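Local coordinates for protein aromatic amino acid beta-eliminating lyase/threonine aldolase (Exiguobacterium sibiricum, PDB 3LWS) that is a pyridoxal-phosphate-dependent enzyme of the beta-eliminating lyase family, with the two-domain fold of aminotransferase-type enzymes, at residues Y261-A265 with V333-G338; T12-I16 with G313-V317. One frame throughout, in Å; residues are numbered along the deposited sequence.

Contact 1 (Y261-A265 with V333-G338); sequences YYEQA and VGDAYG
Residues 261-265 form regular alpha-helix, with Ala265 N bonded to Tyr261 O at 2.9 Å. Opposite them the chain is extended at Val333 (phi/psi -82/136) and Gly334 (-145/-150), then takes helical phi/psi from Asp335 to Gly338 without regular helical bonds. The backbones come closest at Tyr261 and Val333, CA to CA 5.4 Å. Tyr261, chi1 m, lays its ring along the extended part: Gly334 CA sits 3.6 Å from the ring centroid and 14° off its normal, a CH-pi contact over the face, while Tyr261 OH donates a short 2.5 Å hydrogen bond to Asp335 OD1 at the ring edge. Val333, chi1 t, splays its methyls over the helix, CG1 4.1 Å from Tyr261 CB and CG2 3.8 Å from Ala265 CB. Gln264 (chi1 m, chi2 t) brings OE1 to 3.5 Å from Tyr337 CD2 at that ring's edge. A water donates to Gln264 OE1 (2.6 Å) and Gly334 O (2.7 Å) and weakly accepts from Gly338 N (3.1 Å), linking helix and loop. Asp335 also forms salt bridges to Arg254, at the end of helix 241-254, and Arg257, just before helix 258-273, tying the loop to the junction of the two helices. The contact packs the first turns of helix 258-273 on the loop from strand 326-332, in the antiparallel sheet, to helix 342-355, probably within the smaller domain of the fold type I (aminotransferase-like) architecture.

Contact 2 (T12-I16 with G313-V317); sequences TTGQI and GLGFV
A two-stranded parallel sheet joins the N-terminal arm, extended at Gly14 (phi/psi -162/161) and Gln15 (-141/153), to what is probably the smaller domain of this fold type I enzyme. Gly14 bridges Leu314 (CA to CA 5.0 Å) and Gln15 bridges Gly315 (4.2 Å); Gly315 N bonds to Gly14 O at 2.7 Å, and Ile16 N to Gly315 O at 3.0 Å. Gly313, the first residue beyond helix 298-312 to leave helical phi/psi, has positive phi (74/13), and its O gathers Thr13 N (2.7 Å), Thr13 OG1 (3.1 Å) and Gly14 N (3.3 Å). Both threonines are chi1 p. Thr12 turns CB to 3.2 Å from Gly313 O and CG2 to 3.4 Å from Gly315 N, while its OG1 bonds to Phe9 O and accepts Gln15 NE2 at 3.1 Å. With this bond Gln15 (m, p) folds back over the face where Gly315 has no side chain; a CB there would be 3.1 Å from Gln15 CG. On the other face Leu314 (t, p) swings CD1 to 4.4 Å from Ile16 CG2. Beyond the ladder Phe316, chi1 m, stacks edge-to-face with Phe349. Ile16 (p, t) reaches across, its CD1 3.3 Å from Phe316 O and 4.2 Å from Phe316 CD2.

In the fold
The segments alternate along the chain, in the order 12-16, 261-265, 313-317 and 333-338, so the N-terminal segment is built into what is probably the smaller domain, made largely of late sequence. The centres of contacts 1 and 2 are about 13 Å apart, and the two touch: Ile16 O lies 3.5 Å from Tyr337 CB, and Gln15 O 3.5 Å from Ala336 CB. Helix 258-273 serves both, since beyond 261-265 its Leu268 meets Val333, Tyr337 and Ile16, and its Phe272 meets Ile16 and Phe316. One continuous packing region therefore joins the N-terminal segment, this helix, the end of helix 298-312 and the loop leading to helix 342-355.

Contact 1 (Y261-A265 with V333-G338)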
ATOM      1  N   TYR A 261      -1.575  29.371  -5.234  1.00 21.37           N
ATOM      2  CA  TYR A 261      -2.675  28.514  -5.735  1.00 20.79           C
ATOM      3  C   TYR A 261      -4.001  29.079  -5.252  1.00 19.81           C
ATOM      4  O   TYR A 261      -4.981  29.133  -6.011  1.00 21.81           O
ATOM      5  CB  TYR A 261      -2.566  27.044  -5.280  1.00 19.42           C
ATOM      6  CG  TYR A 261      -1.372  26.244  -5.739  1.00 19.77           C
ATOM      7  CD1 TYR A 261      -0.657  26.571  -6.902  1.00 18.64           C
ATOM      8  CD2 TYR A 261      -0.947  25.127  -5.003  1.00 18.19           C
ATOM      9  CE1 TYR A 261       0.455  25.810  -7.297  1.00 20.18           C
ATOM     10  CE2 TYR A 261       0.140  24.364  -5.407  1.00 20.10           C
ATOM     11  CZ  TYR A 261       0.842  24.712  -6.550  1.00 18.76           C
ATOM     12  OH  TYR A 261       1.907  23.951  -6.952  1.00 19.22           O
ATOM     13  N   TYR A 262      -4.019  29.535  -4.011  1.00 19.62           N
ATOM     14  CA  TYR A 262      -5.190  30.156  -3.401  1.00 20.33           C
ATOM     15  C   TYR A 262      -5.581  31.490  -4.059  1.00 22.05           C
ATOM     16  O   TYR A 262      -6.779  31.751  -4.328  1.00 21.22           O
ATOM     17  CB  TYR A 262      -4.931  30.345  -1.891  1.00 19.91           C
ATOM     18  CG  TYR A 262      -5.836  31.309  -1.131  1.00 19.54           C
ATOM     19  CD1 TYR A 262      -7.231  31.188  -1.172  1.00 19.87           C
ATOM     20  CD2 TYR A 262      -5.290  32.285  -0.292  1.00 21.51           C
ATOM     21  CE1 TYR A 262      -8.050  32.055  -0.464  1.00 20.27           C
ATOM     22  CE2 TYR A 262      -6.108  33.156   0.447  1.00 24.38           C
ATOM     23  CZ  TYR A 262      -7.476  33.031   0.358  1.00 26.05           C
ATOM     24  OH  TYR A 262      -8.284  33.868   1.067  1.00 27.10           O
ATOM     25  N   GLU A 263      -4.598  32.355  -4.303  1.00 22.24           N
ATOM     26  CA  GLU A 263      -4.903  33.640  -4.942  1.00 21.59           C
ATOM     27  C   GLU A 263      -5.443  33.407  -6.343  1.00 21.09           C
ATOM     28  O   GLU A 263      -6.371  34.093  -6.775  1.00 20.99           O
ATOM     29  CB  GLU A 263      -3.677  34.539  -4.983  1.00 22.92           C
ATOM     30  CG  GLU A 263      -3.387  35.178  -3.624  1.00 30.09           C
ATOM     31  CD  GLU A 263      -4.535  36.059  -3.101  1.00 38.07           C
ATOM     32  OE1 GLU A 263      -5.255  36.671  -3.923  1.00 41.42           O
ATOM     33  OE2 GLU A 263      -4.724  36.128  -1.864  1.00 40.64           O
ATOM     34  N   GLN A 264      -4.878  32.407  -7.014  1.00 20.29           N
ATOM     35  CA  GLN A 264      -5.225  32.091  -8.376  1.00 20.41           C
ATOM     36  C   GLN A 264      -6.643  31.509  -8.489  1.00 22.22           C
ATOM     37  O   GLN A 264      -7.387  31.824  -9.427  1.00 22.01           O
ATOM     38  CB  GLN A 264      -4.183  31.127  -8.928  1.00 21.84           C
ATOM     39  CG  GLN A 264      -2.846  31.823  -9.303  1.00 22.86           C
ATOM     40  CD  GLN A 264      -1.724  30.857  -9.627  1.00 27.33           C
ATOM     41  OE1 GLN A 264      -1.886  29.638  -9.614  1.00 26.58           O
ATOM     42  NE2 GLN A 264      -0.566  31.407  -9.930  1.00 26.97           N
ATOM     43  N   ALA A 265      -7.000  30.670  -7.511  1.00 22.40           N
ATOM     44  CA  ALA A 265      -8.306  30.084  -7.397  1.00 20.84           C
ATOM     45  C   ALA A 265      -9.337  31.160  -7.201  1.00 20.31           C
ATOM     46  O   ALA A 265     -10.397  31.113  -7.787  1.00 19.85           O
ATOM     47  CB  ALA A 265      -8.335  29.088  -6.216  1.00 18.50           C
ATOM     48  N   VAL A 333      -6.627  24.206  -7.731  1.00 19.36           N
ATOM     49  CA  VAL A 333      -5.522  24.881  -8.453  1.00 19.40           C
ATOM     50  C   VAL A 333      -4.150  24.360  -7.983  1.00 20.22           C
ATOM     51  O   VAL A 333      -3.872  24.213  -6.755  1.00 20.46           O
ATOM     52  CB  VAL A 333      -5.626  26.452  -8.361  1.00 20.43           C
ATOM     53  CG1 VAL A 333      -4.369  27.169  -8.974  1.00 19.20           C
ATOM     54  CG2 VAL A 333      -6.878  26.972  -9.044  1.00 16.77           C
ATOM     55  N   GLY A 334      -3.283  24.117  -8.973  1.00 20.33           N
ATOM     56  CA  GLY A 334      -1.922  23.627  -8.785  1.00 19.30           C
ATOM     57  C   GLY A 334      -0.985  24.238  -9.820  1.00 20.03           C
ATOM     58  O   GLY A 334      -1.238  25.334 -10.314  1.00 20.04           O
ATOM     59  N   ASP A 335       0.055  23.501 -10.199  1.00 21.56           N
ATOM     60  CA  ASP A 335       1.110  24.034 -11.071  1.00 22.13           C
ATOM     61  C   ASP A 335       0.619  24.310 -12.492  1.00 23.92           C
ATOM     62  O   ASP A 335       1.162  25.169 -13.164  1.00 25.93           O
ATOM     63  CB  ASP A 335       2.320  23.085 -11.111  1.00 23.28           C
ATOM     64  CG  ASP A 335       3.200  23.197  -9.883  1.00 21.48           C
ATOM     65  OD1 ASP A 335       3.105  24.200  -9.148  1.00 22.96           O
ATOM     66  OD2 ASP A 335       3.999  22.280  -9.658  1.00 23.50           O
ATOM     67  N   ALA A 336      -0.427  23.619 -12.940  1.00 23.48           N
ATOM     68  CA  ALA A 336      -0.886  23.769 -14.306  1.00 23.39           C
ATOM     69  C   ALA A 336      -1.333  25.180 -14.691  1.00 22.59           C
ATOM     70  O   ALA A 336      -0.911  25.679 -15.751  1.00 22.60           O
ATOM     71  CB  ALA A 336      -1.956  22.744 -14.635  1.00 22.37           C
ATOM     72  N   TYR A 337      -2.141  25.822 -13.839  1.00 20.32           N
ATOM     73  CA  TYR A 337      -2.641  27.155 -14.098  1.00 22.63           C
ATOM     74  C   TYR A 337      -1.516  28.156 -14.351  1.00 23.13           C
ATOM     75  O   TYR A 337      -1.591  28.944 -15.281  1.00 22.94           O
ATOM     76  CB  TYR A 337      -3.489  27.688 -12.950  1.00 20.96           C
ATOM     77  CG  TYR A 337      -4.143  29.030 -13.239  1.00 22.91           C
ATOM     78  CD1 TYR A 337      -5.160  29.127 -14.167  1.00 27.44           C
ATOM     79  CD2 TYR A 337      -3.742  30.188 -12.583  1.00 26.32           C
ATOM     80  CE1 TYR A 337      -5.766  30.331 -14.441  1.00 27.83           C
ATOM     81  CE2 TYR A 337      -4.347  31.395 -12.833  1.00 27.22           C
ATOM     82  CZ  TYR A 337      -5.363  31.454 -13.772  1.00 27.08           C
ATOM     83  OH  TYR A 337      -6.002  32.614 -14.082  1.00 30.70           O
ATOM     84  N   GLY A 338      -0.496  28.126 -13.506  1.00 23.71           N
ATOM     85  CA  GLY A 338       0.632  29.067 -13.620  1.00 25.90           C
ATOM     86  C   GLY A 338       1.475  28.904 -14.873  1.00 25.69           C
ATOM     87  O   GLY A 338       2.316  29.733 -15.157  1.00 26.84           O
TER
HETATM   88  O   HOH W   1      -0.231  27.807 -10.458  1.00 18.58           O

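Contact 2 (T12-I16 with G313-V317)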
ATOM      1  N   THR A  12      -6.157  18.593 -24.316  1.00 32.86           N
ATOM      2  CA  THR A  12      -5.740  19.994 -24.114  1.00 30.33           C
ATOM      3  C   THR A  12      -4.252  20.069 -23.808  1.00 29.22           C
ATOM      4  O   THR A  12      -3.635  19.105 -23.346  1.00 31.35           O
ATOM      5  CB  THR A  12      -6.511  20.741 -22.979  1.00 28.16           C
ATOM      6  OG1 THR A  12      -6.303  20.069 -21.731  1.00 24.44           O
ATOM      7  CG2 THR A  12      -7.970  20.866 -23.323  1.00 24.09           C
ATOM      8  N   THR A  13      -3.701  21.248 -24.060  1.00 29.98           N
ATOM      9  CA  THR A  13      -2.274  21.508 -23.933  1.00 29.58           C
ATOM     10  C   THR A  13      -1.998  22.310 -22.659  1.00 29.36           C
ATOM     11  O   THR A  13      -0.838  22.554 -22.296  1.00 29.65           O
ATOM     12  CB  THR A  13      -1.809  22.272 -25.153  1.00 28.10           C
ATOM     13  OG1 THR A  13      -2.379  23.576 -25.130  1.00 30.47           O
ATOM     14  CG2 THR A  13      -2.298  21.578 -26.417  1.00 28.28           C
ATOM     15  N   GLY A  14      -3.065  22.718 -21.974  1.00 27.51           N
ATOM     16  CA  GLY A  14      -2.944  23.305 -20.639  1.00 24.89           C
ATOM     17  C   GLY A  14      -4.271  23.261 -19.928  1.00 24.38           C
ATOM     18  O   GLY A  14      -5.308  23.123 -20.573  1.00 26.22           O
ATOM     19  N   GLN A  15      -4.237  23.395 -18.606  1.00 22.94           N
ATOM     20  CA  GLN A  15      -5.430  23.273 -17.776  1.00 21.77           C
ATOM     21  C   GLN A  15      -5.396  24.307 -16.674  1.00 22.35           C
ATOM     22  O   GLN A  15      -4.292  24.721 -16.236  1.00 21.46           O
ATOM     23  CB  GLN A  15      -5.518  21.892 -17.119  1.00 20.60           C
ATOM     24  CG  GLN A  15      -5.539  20.740 -18.069  1.00 22.97           C
ATOM     25  CD  GLN A  15      -4.151  20.288 -18.456  1.00 25.96           C
ATOM     26  OE1 GLN A  15      -3.251  20.246 -17.610  1.00 30.07           O
ATOM     27  NE2 GLN A  15      -3.961  19.943 -19.739  1.00 22.77           N
ATOM     28  N   ILE A  16      -6.588  24.698 -16.214  1.00 21.09           N
ATOM     29  CA  ILE A  16      -6.707  25.557 -15.051  1.00 22.34           C
ATOM     30  C   ILE A  16      -6.515  24.773 -13.738  1.00 21.28           C
ATOM     31  O   ILE A  16      -6.029  25.326 -12.745  1.00 21.64           O
ATOM     32  CB  ILE A  16      -8.034  26.361 -15.037  1.00 24.05           C
ATOM     33  CG1 ILE A  16      -9.238  25.431 -15.015  1.00 23.67           C
ATOM     34  CG2 ILE A  16      -8.079  27.298 -16.276  1.00 25.02           C
ATOM     35  CD1 ILE A  16     -10.567  26.129 -14.843  1.00 28.50           C
ATOM     36  N   GLY A 313      -7.721  24.441 -26.811  1.00 27.74           N
ATOM     37  CA  GLY A 313      -6.666  23.568 -26.279  1.00 26.85           C
ATOM     38  C   GLY A 313      -6.345  23.853 -24.796  1.00 27.16           C
ATOM     39  O   GLY A 313      -5.324  23.365 -24.267  1.00 28.18           O
ATOM     40  N   LEU A 314      -7.220  24.628 -24.151  1.00 25.46           N
ATOM     41  CA  LEU A 314      -7.221  24.908 -22.699  1.00 24.50           C
ATOM     42  C   LEU A 314      -8.339  24.156 -21.914  1.00 23.17           C
ATOM     43  O   LEU A 314      -9.531  24.377 -22.165  1.00 23.71           O
ATOM     44  CB  LEU A 314      -7.460  26.422 -22.502  1.00 23.76           C
ATOM     45  CG  LEU A 314      -7.471  27.003 -21.084  1.00 28.78           C
ATOM     46  CD1 LEU A 314      -6.348  26.430 -20.256  1.00 28.25           C
ATOM     47  CD2 LEU A 314      -7.391  28.579 -21.115  1.00 23.56           C
ATOM     48  N   GLY A 315      -7.946  23.300 -20.966  1.00 24.20           N
ATOM     49  CA  GLY A 315      -8.888  22.536 -20.107  1.00 23.84           C
ATOM     50  C   GLY A 315      -9.488  23.322 -18.943  1.00 23.04           C
ATOM     51  O   GLY A 315      -8.785  23.669 -17.991  1.00 23.17           O
ATOM     52  N   PHE A 316     -10.777  23.645 -19.037  1.00 22.16           N
ATOM     53  CA  PHE A 316     -11.532  24.275 -17.916  1.00 20.77           C
ATOM     54  C   PHE A 316     -12.195  23.223 -17.015  1.00 21.29           C
ATOM     55  O   PHE A 316     -12.187  23.360 -15.792  1.00 21.07           O
ATOM     56  CB  PHE A 316     -12.624  25.215 -18.411  1.00 22.37           C
ATOM     57  CG  PHE A 316     -12.112  26.409 -19.173  1.00 20.97           C
ATOM     58  CD1 PHE A 316     -11.821  26.311 -20.532  1.00 25.82           C
ATOM     59  CD2 PHE A 316     -11.900  27.605 -18.526  1.00 25.14           C
ATOM     60  CE1 PHE A 316     -11.340  27.399 -21.238  1.00 26.77           C
ATOM     61  CE2 PHE A 316     -11.412  28.700 -19.209  1.00 27.37           C
ATOM     62  CZ  PHE A 316     -11.128  28.600 -20.569  1.00 29.01           C
ATOM     63  N   VAL A 317     -12.740  22.181 -17.644  1.00 21.04           N
ATOM     64  CA  VAL A 317     -13.654  21.211 -17.019  1.00 20.90           C
ATOM     65  C   VAL A 317     -13.370  19.841 -17.619  1.00 20.62           C
ATOM     66  O   VAL A 317     -13.493  19.659 -18.830  1.00 22.31           O
ATOM     67  CB  VAL A 317     -15.118  21.594 -17.306  1.00 19.45           C
ATOM     68  CG1 VAL A 317     -16.152  20.547 -16.738  1.00 15.39           C
ATOM     69  CG2 VAL A 317     -15.407  22.977 -16.762  1.00 17.79           C
TER